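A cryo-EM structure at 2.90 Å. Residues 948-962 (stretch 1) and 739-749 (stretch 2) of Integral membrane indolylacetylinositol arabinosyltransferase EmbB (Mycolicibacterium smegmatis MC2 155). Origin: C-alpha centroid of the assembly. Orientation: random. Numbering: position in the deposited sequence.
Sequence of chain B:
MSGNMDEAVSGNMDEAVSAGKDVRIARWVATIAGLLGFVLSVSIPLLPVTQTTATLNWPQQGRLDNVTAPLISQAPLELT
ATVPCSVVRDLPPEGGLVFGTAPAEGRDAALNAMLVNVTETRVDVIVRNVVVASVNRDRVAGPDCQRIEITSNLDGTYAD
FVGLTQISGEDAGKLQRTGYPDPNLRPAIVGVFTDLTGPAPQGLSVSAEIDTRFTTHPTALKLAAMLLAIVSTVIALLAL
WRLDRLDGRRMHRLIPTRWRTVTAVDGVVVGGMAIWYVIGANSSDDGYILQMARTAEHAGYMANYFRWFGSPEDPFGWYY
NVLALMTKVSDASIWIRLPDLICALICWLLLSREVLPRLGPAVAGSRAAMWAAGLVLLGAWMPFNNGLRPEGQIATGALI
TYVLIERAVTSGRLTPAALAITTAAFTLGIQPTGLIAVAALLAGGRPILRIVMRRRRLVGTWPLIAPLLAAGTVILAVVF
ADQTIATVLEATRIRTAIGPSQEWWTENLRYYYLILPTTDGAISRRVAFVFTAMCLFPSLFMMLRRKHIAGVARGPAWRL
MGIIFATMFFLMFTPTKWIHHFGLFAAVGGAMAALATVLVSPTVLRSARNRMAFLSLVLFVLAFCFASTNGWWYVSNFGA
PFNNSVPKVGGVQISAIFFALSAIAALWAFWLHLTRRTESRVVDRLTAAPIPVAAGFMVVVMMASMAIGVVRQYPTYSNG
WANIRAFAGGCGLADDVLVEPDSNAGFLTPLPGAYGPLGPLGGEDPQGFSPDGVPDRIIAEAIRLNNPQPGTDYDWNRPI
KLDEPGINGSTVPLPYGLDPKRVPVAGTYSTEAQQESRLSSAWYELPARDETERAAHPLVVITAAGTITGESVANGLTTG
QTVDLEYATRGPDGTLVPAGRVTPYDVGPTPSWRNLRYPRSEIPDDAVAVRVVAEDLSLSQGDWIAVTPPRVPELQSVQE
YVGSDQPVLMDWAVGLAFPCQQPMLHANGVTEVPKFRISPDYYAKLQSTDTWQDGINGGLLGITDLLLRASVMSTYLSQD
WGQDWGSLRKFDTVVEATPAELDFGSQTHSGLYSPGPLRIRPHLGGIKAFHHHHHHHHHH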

ATOM      1  N   THR B 948     -17.673  36.373   5.623  1.00 62.16           N
ATOM      2  CA  THR B 948     -18.855  36.711   6.403  1.00 62.16           C
ATOM      3  C   THR B 948     -18.411  37.641   7.527  1.00 62.16           C
ATOM      4  O   THR B 948     -17.224  37.664   7.875  1.00 62.16           O
ATOM      5  CB  THR B 948     -19.527  35.448   6.968  1.00 62.16           C
ATOM      6  OG1 THR B 948     -20.891  35.725   7.297  1.00 62.16           O
ATOM      7  CG2 THR B 948     -18.834  35.007   8.238  1.00 62.16           C
ATOM      8  N   PRO B 949     -19.319  38.435   8.091  1.00 63.22           N
ATOM      9  CA  PRO B 949     -18.920  39.412   9.118  1.00 63.22           C
ATOM     10  C   PRO B 949     -18.240  38.745  10.301  1.00 63.22           C
ATOM     11  O   PRO B 949     -18.449  37.550  10.560  1.00 63.22           O
ATOM     12  CB  PRO B 949     -20.254  40.060   9.527  1.00 63.22           C
ATOM     13  CG  PRO B 949     -21.323  39.210   8.906  1.00 63.22           C
ATOM     14  CD  PRO B 949     -20.709  38.662   7.669  1.00 63.22           C
ATOM     15  N   PRO B 950     -17.418  39.487  11.044  1.00 65.29           N
ATOM     16  CA  PRO B 950     -16.646  38.878  12.135  1.00 65.29           C
ATOM     17  C   PRO B 950     -17.496  38.618  13.369  1.00 65.29           C
ATOM     18  O   PRO B 950     -18.447  39.347  13.664  1.00 65.29           O
ATOM     19  CB  PRO B 950     -15.558  39.921  12.428  1.00 65.29           C
ATOM     20  CG  PRO B 950     -15.631  40.917  11.309  1.00 65.29           C
ATOM     21  CD  PRO B 950     -17.033  40.889  10.820  1.00 65.29           C
ATOM     22  N   ARG B 951     -17.129  37.567  14.099  1.00 63.92           N
ATOM     23  CA  ARG B 951     -17.887  37.093  15.248  1.00 63.92           C
ATOM     24  C   ARG B 951     -16.956  36.902  16.435  1.00 63.92           C
ATOM     25  O   ARG B 951     -15.874  36.325  16.292  1.00 63.92           O
ATOM     26  CB  ARG B 951     -18.600  35.778  14.915  1.00 63.92           C
ATOM     27  CG  ARG B 951     -19.245  35.081  16.096  1.00 63.92           C
ATOM     28  CD  ARG B 951     -20.156  33.958  15.630  1.00 63.92           C
ATOM     29  NE  ARG B 951     -19.423  32.730  15.350  1.00 63.92           N
ATOM     30  CZ  ARG B 951     -19.115  32.306  14.128  1.00 63.92           C
ATOM     31  NH1 ARG B 951     -18.445  31.174  13.965  1.00 63.92           N
ATOM     32  NH2 ARG B 951     -19.472  33.015  13.068  1.00 63.92           N
ATOM     33  N   VAL B 952     -17.375  37.387  17.600  1.00 66.14           N
ATOM     34  CA  VAL B 952     -16.645  37.141  18.843  1.00 66.14           C
ATOM     35  C   VAL B 952     -17.428  36.122  19.668  1.00 66.14           C
ATOM     36  O   VAL B 952     -18.374  36.476  20.386  1.00 66.14           O
ATOM     37  CB  VAL B 952     -16.362  38.456  19.597  1.00 66.14           C
ATOM     38  CG1 VAL B 952     -17.638  39.239  19.896  1.00 66.14           C
ATOM     39  CG2 VAL B 952     -15.584  38.180  20.874  1.00 66.14           C
ATOM     40  N   PRO B 953     -17.076  34.842  19.582  1.00 64.33           N
ATOM     41  CA  PRO B 953     -17.933  33.800  20.157  1.00 64.33           C
ATOM     42  C   PRO B 953     -17.919  33.787  21.676  1.00 64.33           C
ATOM     43  O   PRO B 953     -16.935  34.153  22.322  1.00 64.33           O
ATOM     44  CB  PRO B 953     -17.339  32.506  19.596  1.00 64.33           C
ATOM     45  CG  PRO B 953     -15.944  32.848  19.219  1.00 64.33           C
ATOM     46  CD  PRO B 953     -15.956  34.281  18.808  1.00 64.33           C
ATOM     47  N   GLU B 954     -19.044  33.355  22.240  1.00 66.26           N
ATOM     48  CA  GLU B 954     -19.163  33.055  23.661  1.00 66.26           C
ATOM     49  C   GLU B 954     -19.093  31.542  23.828  1.00 66.26           C
ATOM     50  O   GLU B 954     -19.896  30.812  23.237  1.00 66.26           O
ATOM     51  CB  GLU B 954     -20.470  33.605  24.229  1.00 66.26           C
ATOM     52  CG  GLU B 954     -20.818  33.072  25.607  1.00 66.26           C
ATOM     53  CD  GLU B 954     -21.887  33.896  26.298  1.00 66.26           C
ATOM     54  OE1 GLU B 954     -21.529  34.848  27.024  1.00 66.26           O
ATOM     55  OE2 GLU B 954     -23.084  33.590  26.118  1.00 66.26           O
ATOM     56  N   LEU B 955     -18.143  31.074  24.631  1.00 60.28           N
ATOM     57  CA  LEU B 955     -17.783  29.664  24.681  1.00 60.28           C
ATOM     58  C   LEU B 955     -18.231  29.031  25.995  1.00 60.28           C
ATOM     59  O   LEU B 955     -18.709  29.701  26.915  1.00 60.28           O
ATOM     60  CB  LEU B 955     -16.277  29.497  24.480  1.00 60.28           C
ATOM     61  CG  LEU B 955     -15.752  29.935  23.114  1.00 60.28           C
ATOM     62  CD1 LEU B 955     -14.263  30.230  23.173  1.00 60.28           C
ATOM     63  CD2 LEU B 955     -16.054  28.878  22.073  1.00 60.28           C
ATOM     64  N   GLN B 956     -18.059  27.713  26.067  1.00 58.72           N
ATOM     65  CA  GLN B 956     -18.431  26.904  27.220  1.00 58.72           C
ATOM     66  C   GLN B 956     -17.733  25.558  27.101  1.00 58.72           C
ATOM     67  O   GLN B 956     -17.511  25.063  25.993  1.00 58.72           O
ATOM     68  CB  GLN B 956     -19.950  26.716  27.308  1.00 58.72           C
ATOM     69  CG  GLN B 956     -20.433  26.127  28.621  1.00 58.72           C
ATOM     70  CD  GLN B 956     -21.940  25.981  28.671  1.00 58.72           C
ATOM     71  OE1 GLN B 956     -22.510  25.668  29.714  1.00 58.72           O
ATOM     72  NE2 GLN B 956     -22.593  26.204  27.538  1.00 58.72           N
ATOM     73  N   SER B 957     -17.398  24.975  28.248  1.00 58.81           N
ATOM     74  CA  SER B 957     -16.679  23.711  28.276  1.00 58.81           C
ATOM     75  C   SER B 957     -17.540  22.583  27.708  1.00 58.81           C
ATOM     76  O   SER B 957     -18.740  22.735  27.465  1.00 58.81           O
ATOM     77  CB  SER B 957     -16.249  23.380  29.704  1.00 58.81           C
ATOM     78  OG  SER B 957     -15.324  22.307  29.721  1.00 58.81           O
ATOM     79  N   VAL B 958     -16.908  21.432  27.495  1.00 55.11           N
ATOM     80  CA  VAL B 958     -17.625  20.250  27.029  1.00 55.11           C
ATOM     81  C   VAL B 958     -18.158  19.434  28.199  1.00 55.11           C
ATOM     82  O   VAL B 958     -19.274  18.915  28.145  1.00 55.11           O
ATOM     83  CB  VAL B 958     -16.716  19.405  26.114  1.00 55.11           C
ATOM     84  CG1 VAL B 958     -17.233  17.981  26.004  1.00 55.11           C
ATOM     85  CG2 VAL B 958     -16.616  20.035  24.741  1.00 55.11           C
ATOM     86  N   GLN B 959     -17.376  19.320  29.275  1.00 56.82           N
ATOM     87  CA  GLN B 959     -17.843  18.640  30.476  1.00 56.82           C
ATOM     88  C   GLN B 959     -19.062  19.322  31.081  1.00 56.82           C
ATOM     89  O   GLN B 959     -19.847  18.669  31.774  1.00 56.82           O
ATOM     90  CB  GLN B 959     -16.707  18.571  31.500  1.00 56.82           C
ATOM     91  CG  GLN B 959     -17.049  17.888  32.815  1.00 56.82           C
ATOM     92  CD  GLN B 959     -17.408  16.428  32.645  1.00 56.82           C
ATOM     93  OE1 GLN B 959     -18.459  15.979  33.099  1.00 56.82           O
ATOM     94  NE2 GLN B 959     -16.537  15.678  31.984  1.00 56.82           N
ATOM     95  N   GLU B 960     -19.251  20.613  30.815  1.00 61.41           N
ATOM     96  CA  GLU B 960     -20.401  21.355  31.315  1.00 61.41           C
ATOM     97  C   GLU B 960     -21.583  21.328  30.358  1.00 61.41           C
ATOM     98  O   GLU B 960     -22.724  21.152  30.798  1.00 61.41           O
ATOM     99  CB  GLU B 960     -20.010  22.807  31.600  1.00 61.41           C
ATOM    100  CG  GLU B 960     -21.129  23.635  32.205  1.00 61.41           C
ATOM    101  CD  GLU B 960     -20.698  25.049  32.526  1.00 61.41           C
ATOM    102  OE1 GLU B 960     -19.528  25.389  32.257  1.00 61.41           O
ATOM    103  OE2 GLU B 960     -21.530  25.820  33.050  1.00 61.41           O
ATOM    104  N   TYR B 961     -21.342  21.501  29.058  1.00 57.14           N
ATOM    105  CA  TYR B 961     -22.421  21.385  28.083  1.00 57.14           C
ATOM    106  C   TYR B 961     -22.928  19.950  28.008  1.00 57.14           C
ATOM    107  O   TYR B 961     -24.098  19.673  28.296  1.00 57.14           O
ATOM    108  CB  TYR B 961     -21.939  21.865  26.714  1.00 57.14           C
ATOM    109  CG  TYR B 961     -23.017  21.925  25.660  1.00 57.14           C
ATOM    110  CD1 TYR B 961     -24.215  22.583  25.900  1.00 57.14           C
ATOM    111  CD2 TYR B 961     -22.838  21.327  24.422  1.00 57.14           C
ATOM    112  CE1 TYR B 961     -25.201  22.642  24.938  1.00 57.14           C
ATOM    113  CE2 TYR B 961     -23.817  21.379  23.453  1.00 57.14           C
ATOM    114  CZ  TYR B 961     -24.997  22.038  23.715  1.00 57.14           C
ATOM    115  OH  TYR B 961     -25.977  22.093  22.753  1.00 57.14           O
ATOM    116  N   VAL B 962     -22.055  19.023  27.626  1.00 53.62           N
ATOM    117  CA  VAL B 962     -22.365  17.598  27.661  1.00 53.62           C
ATOM    118  C   VAL B 962     -22.047  17.091  29.063  1.00 53.62           C
ATOM    119  O   VAL B 962     -20.884  17.059  29.471  1.00 53.62           O
ATOM    120  CB  VAL B 962     -21.575  16.824  26.601  1.00 53.62           C
ATOM    121  CG1 VAL B 962     -22.132  15.426  26.443  1.00 53.62           C
ATOM    122  CG2 VAL B 962     -21.596  17.567  25.279  1.00 53.62           C
TER
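Stretch 2 (739-749) VEPDSNAGFLT

Residues 739-749 form no regular helix or strand and run antiparallel to 948-962, with Val739 beside Gln956 and Phe747 beside Arg951. Two backbone hydrogen bonds pin the stretch at separate points: Val739 N donates to Gln956 O (2.6 Å), and Val952 N donates to Gly746 O (2.5 Å). At the second point Gly746 CA also approaches Val952 O to 3.3 Å. Gly746 has phi/psi of 104/25, and a CB there would lie 2.1 Å from Val952 O, so the close approach depends on the absence of a side chain.

Phe747 starts away from the partner, but its m rotamer (chi1 -86°) brings the ring back alongside it. Arg951, with chi1 and chi2 both t, extends past this ring and sets its CB over one face, 4.3 Å from the centroid; Pro949 CG reaches Phe747 CE1 at 4.0 Å. Leu748 points toward the partner, and its m,t conformation places CD2 3.6 Å from Val952 CG1.

Glu740 is m,t: its CG meets Leu955 CD2 at 3.7 Å, while its OE1 stays 4.1 Å from Arg951 NE, beyond a salt bridge. At the helical end, Tyr961 (chi1 t) packs CD2 against Val739 CG1 (3.9 Å). The extended Gln956 side chain, t at chi1 and chi2, carries NE2 to 3.3 Å from Pro741 CG.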

ATOM      1  N   VAL B 739     -16.951  24.664  23.444  1.00 58.19           N
ATOM      2  CA  VAL B 739     -17.969  24.440  22.426  1.00 58.19           C
ATOM      3  C   VAL B 739     -18.907  25.640  22.392  1.00 58.19           C
ATOM      4  O   VAL B 739     -19.206  26.235  23.432  1.00 58.19           O
ATOM      5  CB  VAL B 739     -18.746  23.131  22.691  1.00 58.19           C
ATOM      6  CG1 VAL B 739     -19.480  23.198  24.019  1.00 58.19           C
ATOM      7  CG2 VAL B 739     -19.713  22.839  21.559  1.00 58.19           C
ATOM      8  N   GLU B 740     -19.347  26.009  21.186  1.00 64.36           N
ATOM      9  CA  GLU B 740     -20.317  27.083  21.019  1.00 64.36           C
ATOM     10  C   GLU B 740     -21.717  26.489  21.056  1.00 64.36           C
ATOM     11  O   GLU B 740     -22.113  25.810  20.095  1.00 64.36           O
ATOM     12  CB  GLU B 740     -20.095  27.813  19.702  1.00 64.36           C
ATOM     13  CG  GLU B 740     -18.773  28.542  19.581  1.00 64.36           C
ATOM     14  CD  GLU B 740     -18.632  29.254  18.248  1.00 64.36           C
ATOM     15  OE1 GLU B 740     -19.551  29.142  17.413  1.00 64.36           O
ATOM     16  OE2 GLU B 740     -17.592  29.905  18.023  1.00 64.36           O
ATOM     17  N   PRO B 741     -22.493  26.699  22.121  1.00 65.38           N
ATOM     18  CA  PRO B 741     -23.870  26.184  22.143  1.00 65.38           C
ATOM     19  C   PRO B 741     -24.703  26.722  20.990  1.00 65.38           C
ATOM     20  O   PRO B 741     -25.265  25.952  20.206  1.00 65.38           O
ATOM     21  CB  PRO B 741     -24.402  26.665  23.497  1.00 65.38           C
ATOM     22  CG  PRO B 741     -23.182  26.868  24.327  1.00 65.38           C
ATOM     23  CD  PRO B 741     -22.144  27.377  23.379  1.00 65.38           C
ATOM     24  N   ASP B 742     -24.784  28.044  20.878  1.00 68.99           N
ATOM     25  CA  ASP B 742     -25.487  28.713  19.788  1.00 68.99           C
ATOM     26  C   ASP B 742     -24.475  29.532  18.998  1.00 68.99           C
ATOM     27  O   ASP B 742     -23.991  30.561  19.481  1.00 68.99           O
ATOM     28  CB  ASP B 742     -26.612  29.596  20.320  1.00 68.99           C
ATOM     29  CG  ASP B 742     -27.257  30.438  19.236  1.00 68.99           C
ATOM     30  OD1 ASP B 742     -27.932  29.862  18.359  1.00 68.99           O
ATOM     31  OD2 ASP B 742     -27.089  31.675  19.263  1.00 68.99           O
ATOM     32  N   SER B 743     -24.159  29.082  17.789  1.00 67.95           N
ATOM     33  CA  SER B 743     -23.171  29.761  16.950  1.00 67.95           C
ATOM     34  C   SER B 743     -23.803  30.896  16.152  1.00 67.95           C
ATOM     35  O   SER B 743     -23.654  30.990  14.936  1.00 67.95           O
ATOM     36  CB  SER B 743     -22.496  28.756  16.025  1.00 67.95           C
ATOM     37  OG  SER B 743     -23.416  28.235  15.084  1.00 67.95           O
ATOM     38  N   ASN B 744     -24.520  31.774  16.850  1.00 70.45           N
ATOM     39  CA  ASN B 744     -25.084  32.973  16.252  1.00 70.45           C
ATOM     40  C   ASN B 744     -24.871  34.221  17.094  1.00 70.45           C
ATOM     41  O   ASN B 744     -25.074  35.329  16.585  1.00 70.45           O
ATOM     42  CB  ASN B 744     -26.589  32.795  16.000  1.00 70.45           C
ATOM     43  CG  ASN B 744     -26.882  32.065  14.706  1.00 70.45           C
ATOM     44  OD1 ASN B 744     -26.262  32.328  13.679  1.00 70.45           O
ATOM     45  ND2 ASN B 744     -27.836  31.142  14.749  1.00 70.45           N
ATOM     46  N   ALA B 745     -24.475  34.081  18.356  1.00 71.31           N
ATOM     47  CA  ALA B 745     -24.221  35.216  19.226  1.00 71.31           C
ATOM     48  C   ALA B 745     -22.768  35.655  19.111  1.00 71.31           C
ATOM     49  O   ALA B 745     -21.870  34.832  18.911  1.00 71.31           O
ATOM     50  CB  ALA B 745     -24.551  34.868  20.678  1.00 71.31           C
ATOM     51  N   GLY B 746     -22.545  36.953  19.233  1.00 68.66           N
ATOM     52  CA  GLY B 746     -21.223  37.523  19.153  1.00 68.66           C
ATOM     53  C   GLY B 746     -20.889  38.240  17.862  1.00 68.66           C
ATOM     54  O   GLY B 746     -19.703  38.340  17.528  1.00 68.66           O
ATOM     55  N   PHE B 747     -21.881  38.744  17.135  1.00 68.35           N
ATOM     56  CA  PHE B 747     -21.640  39.465  15.894  1.00 68.35           C
ATOM     57  C   PHE B 747     -21.490  40.952  16.189  1.00 68.35           C
ATOM     58  O   PHE B 747     -22.301  41.532  16.917  1.00 68.35           O
ATOM     59  CB  PHE B 747     -22.775  39.224  14.899  1.00 68.35           C
ATOM     60  CG  PHE B 747     -22.599  37.981  14.075  1.00 68.35           C
ATOM     61  CD1 PHE B 747     -21.814  37.996  12.936  1.00 68.35           C
ATOM     62  CD2 PHE B 747     -23.211  36.797  14.445  1.00 68.35           C
ATOM     63  CE1 PHE B 747     -21.647  36.851  12.179  1.00 68.35           C
ATOM     64  CE2 PHE B 747     -23.047  35.653  13.692  1.00 68.35           C
ATOM     65  CZ  PHE B 747     -22.265  35.680  12.557  1.00 68.35           C
ATOM     66  N   LEU B 748     -20.455  41.560  15.623  1.00 72.97           N
ATOM     67  CA  LEU B 748     -20.091  42.930  15.949  1.00 72.97           C
ATOM     68  C   LEU B 748     -20.917  43.924  15.142  1.00 72.97           C
ATOM     69  O   LEU B 748     -21.349  43.643  14.021  1.00 72.97           O
ATOM     70  CB  LEU B 748     -18.600  43.154  15.697  1.00 72.97           C
ATOM     71  CG  LEU B 748     -17.684  42.160  16.418  1.00 72.97           C
ATOM     72  CD1 LEU B 748     -16.236  42.333  15.995  1.00 72.97           C
ATOM     73  CD2 LEU B 748     -17.829  42.292  17.926  1.00 72.97           C
ATOM     74  N   THR B 749     -21.131  45.098  15.730  1.00 80.35           N
ATOM     75  CA  THR B 749     -21.963  46.134  15.125  1.00 80.35           C
ATOM     76  C   THR B 749     -21.140  46.971  14.154  1.00 80.35           C
ATOM     77  O   THR B 749     -20.086  47.492  14.537  1.00 80.35           O
ATOM     78  CB  THR B 749     -22.562  47.040  16.194  1.00 80.35           C
ATOM     79  OG1 THR B 749     -23.395  46.267  17.067  1.00 80.35           O
ATOM     80  CG2 THR B 749     -23.391  48.144  15.556  1.00 80.35           C
TER